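Local coordinates for protein putative bacteriocin (Brevibacillus laterosporus, PDB 4OZK) that probably inhibits a broad spectrum of bacteria as a leaderless class IId bacteriocin with a defensin-like fold, at residues A[12-17]-A[28-33]. Residues are numbered along the deposited sequence; the frame is centred on the assembly and turned at random.
Sequences THTDYQ and HVYAIC
The carbonyl oxygen of Y30 is held by two groups of T12: T12 N donates to Y30 O over 2.9 Å, nearly along the C=O axis, and T12 OG1 adds only a weak bond to it at 3.4 Å. The return bond, Y30 N to T12 O at 2.8 Å, completes an antiparallel hydrogen-bonded pair. T12 CG2 packs tightly, 3.5 Å from I32 CD1, the two side chains crossing at about a right angle. Two residues on along strand 8-19, beyond the non-hydrogen-bonded pair H13/V29, T14 N donates to H28 O at 3.0 Å, and H13 CA makes a CA-H...O contact with the same oxygen. H28 N in turn donates to T14 OG1 over 2.9 Å, almost straight at 171°. With chi1 at 70°, OG1 sits between its own N and carbonyl carbon, and CG2, beside that N, reaches CE2 of Y30 at 3.9 Å. The H13 imidazole leads away from strand 24-33. On the face of T12 and Y30, the rings of H28 and Y30 also meet Y40 of strand 38-48. Where the ladder between the first two strands of this defensin-like sheet is interrupted, T14 OG1 thus replaces T14 O as acceptor for H28 N, while T14 O takes H13 ND1, which donates in its ring plane.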
loop_
_atom_site.group_PDB
_atom_site.type_symbol
_atom_site.label_atom_id
_atom_site.label_comp_id
_atom_site.label_asym_id
_atom_site.label_seq_id
_atom_site.Cartn_x
_atom_site.Cartn_y
_atom_site.Cartn_z
ATOM N N THR A 12 1.299 -6.773 2.166
ATOM C CA THR A 12 0.630 -6.919 0.864
ATOM C C THR A 12 0.533 -5.574 0.152
ATOM O O THR A 12 0.890 -4.532 0.709
ATOM C CB THR A 12 -0.819 -7.459 0.987
ATOM O OG1 THR A 12 -1.620 -6.541 1.743
ATOM C CG2 THR A 12 -0.843 -8.804 1.659
ATOM N N HIS A 13 0.030 -5.604 -1.079
ATOM C CA HIS A 13 -0.160 -4.384 -1.848
ATOM C C HIS A 13 -1.207 -4.591 -2.933
ATOM O O HIS A 13 -1.379 -5.702 -3.440
ATOM C CB HIS A 13 1.158 -3.948 -2.495
ATOM C CG HIS A 13 1.820 -5.028 -3.295
ATOM N ND1 HIS A 13 1.439 -5.343 -4.584
ATOM C CD2 HIS A 13 2.834 -5.871 -2.983
ATOM C CE1 HIS A 13 2.197 -6.331 -5.036
ATOM N NE2 HIS A 13 3.050 -6.669 -4.083
ATOM N N THR A 14 -1.898 -3.511 -3.286
ATOM C CA THR A 14 -2.756 -3.501 -4.454
ATOM C C THR A 14 -1.895 -3.554 -5.718
ATOM O O THR A 14 -0.658 -3.422 -5.666
ATOM C CB THR A 14 -3.643 -2.229 -4.475
ATOM O OG1 THR A 14 -2.831 -1.074 -4.743
ATOM C CG2 THR A 14 -4.334 -2.048 -3.122
ATOM N N ASP A 15 -2.546 -3.754 -6.854
ATOM C CA ASP A 15 -1.834 -3.744 -8.116
ATOM C C ASP A 15 -1.655 -2.327 -8.666
ATOM O O ASP A 15 -2.456 -1.424 -8.388
ATOM C CB ASP A 15 -2.534 -4.650 -9.124
ATOM C CG ASP A 15 -2.298 -6.115 -8.838
ATOM O OD1 ASP A 15 -1.291 -6.437 -8.158
ATOM O OD2 ASP A 15 -3.115 -6.941 -9.293
ATOM N N TYR A 16 -0.587 -2.136 -9.434
ATOM C CA TYR A 16 -0.296 -0.833 -10.025
ATOM C C TYR A 16 -1.450 -0.310 -10.902
ATOM O O TYR A 16 -2.113 -1.075 -11.610
ATOM C CB TYR A 16 1.001 -0.904 -10.840
ATOM C CG TYR A 16 2.277 -0.673 -10.053
ATOM C CD1 TYR A 16 2.513 0.549 -9.425
ATOM C CD2 TYR A 16 3.268 -1.656 -9.974
ATOM C CE1 TYR A 16 3.691 0.791 -8.715
ATOM C CE2 TYR A 16 4.458 -1.426 -9.267
ATOM C CZ TYR A 16 4.660 -0.196 -8.647
ATOM O OH TYR A 16 5.825 0.059 -7.951
ATOM N N GLN A 17 -1.697 0.994 -10.824
ATOM C CA GLN A 17 -2.712 1.652 -11.638
ATOM C C GLN A 17 -2.015 2.816 -12.274
ATOM O O GLN A 17 -1.077 3.353 -11.694
ATOM C CB GLN A 17 -3.831 2.223 -10.759
ATOM C CG GLN A 17 -5.006 1.304 -10.491
ATOM C CD GLN A 17 -6.053 1.993 -9.639
ATOM O OE1 GLN A 17 -6.160 3.219 -9.657
ATOM N NE2 GLN A 17 -6.816 1.217 -8.875
ATOM N N HIS A 28 -0.893 0.784 -3.631
ATOM C CA HIS A 28 -1.004 1.013 -2.193
ATOM C C HIS A 28 -0.395 -0.150 -1.417
ATOM O O HIS A 28 -0.747 -1.308 -1.655
ATOM C CB HIS A 28 -2.475 1.169 -1.812
ATOM C CG HIS A 28 -3.119 2.401 -2.376
ATOM N ND1 HIS A 28 -2.394 3.425 -2.949
ATOM C CD2 HIS A 28 -4.420 2.775 -2.442
ATOM C CE1 HIS A 28 -3.223 4.379 -3.345
ATOM N NE2 HIS A 28 -4.455 4.009 -3.050
ATOM N N VAL A 29 0.522 0.147 -0.499
ATOM C CA VAL A 29 1.117 -0.901 0.335
ATOM C C VAL A 29 0.380 -1.020 1.665
ATOM O O VAL A 29 0.219 -0.036 2.403
ATOM C CB VAL A 29 2.609 -0.660 0.592
ATOM C CG1 VAL A 29 3.163 -1.775 1.457
ATOM C CG2 VAL A 29 3.361 -0.594 -0.723
ATOM N N TYR A 30 -0.081 -2.230 1.959
ATOM C CA TYR A 30 -0.877 -2.475 3.152
ATOM C C TYR A 30 -0.149 -3.437 4.079
ATOM O O TYR A 30 0.332 -4.484 3.642
ATOM C CB TYR A 30 -2.229 -3.080 2.756
ATOM C CG TYR A 30 -3.264 -2.072 2.303
ATOM C CD1 TYR A 30 -4.162 -1.520 3.215
ATOM C CD2 TYR A 30 -3.352 -1.680 0.968
ATOM C CE1 TYR A 30 -5.119 -0.603 2.815
ATOM C CE2 TYR A 30 -4.308 -0.755 0.555
ATOM C CZ TYR A 30 -5.183 -0.224 1.487
ATOM O OH TYR A 30 -6.137 0.689 1.095
ATOM N N ALA A 31 -0.049 -3.097 5.358
ATOM C CA ALA A 31 0.426 -4.091 6.314
ATOM C C ALA A 31 -0.782 -4.873 6.810
ATOM O O ALA A 31 -1.883 -4.320 6.930
ATOM C CB ALA A 31 1.174 -3.440 7.477
ATOM N N ILE A 32 -0.596 -6.166 7.062
ATOM C CA ILE A 32 -1.636 -6.968 7.697
ATOM C C ILE A 32 -1.364 -6.978 9.205
ATOM O O ILE A 32 -0.230 -7.235 9.635
ATOM C CB ILE A 32 -1.675 -8.405 7.120
ATOM C CG1 ILE A 32 -1.863 -8.361 5.590
ATOM C CG2 ILE A 32 -2.780 -9.245 7.803
ATOM C CD1 ILE A 32 -1.743 -9.736 4.891
ATOM N N CYS A 33 -2.381 -6.667 10.007
ATOM C CA CYS A 33 -2.208 -6.619 11.465
ATOM C C CYS A 33 -2.500 -7.972 12.105
ATOM O O CYS A 33 -3.259 -8.777 11.543
ATOM C CB CYS A 33 -3.102 -5.546 12.093
ATOM S SG CYS A 33 -2.735 -3.857 11.559
#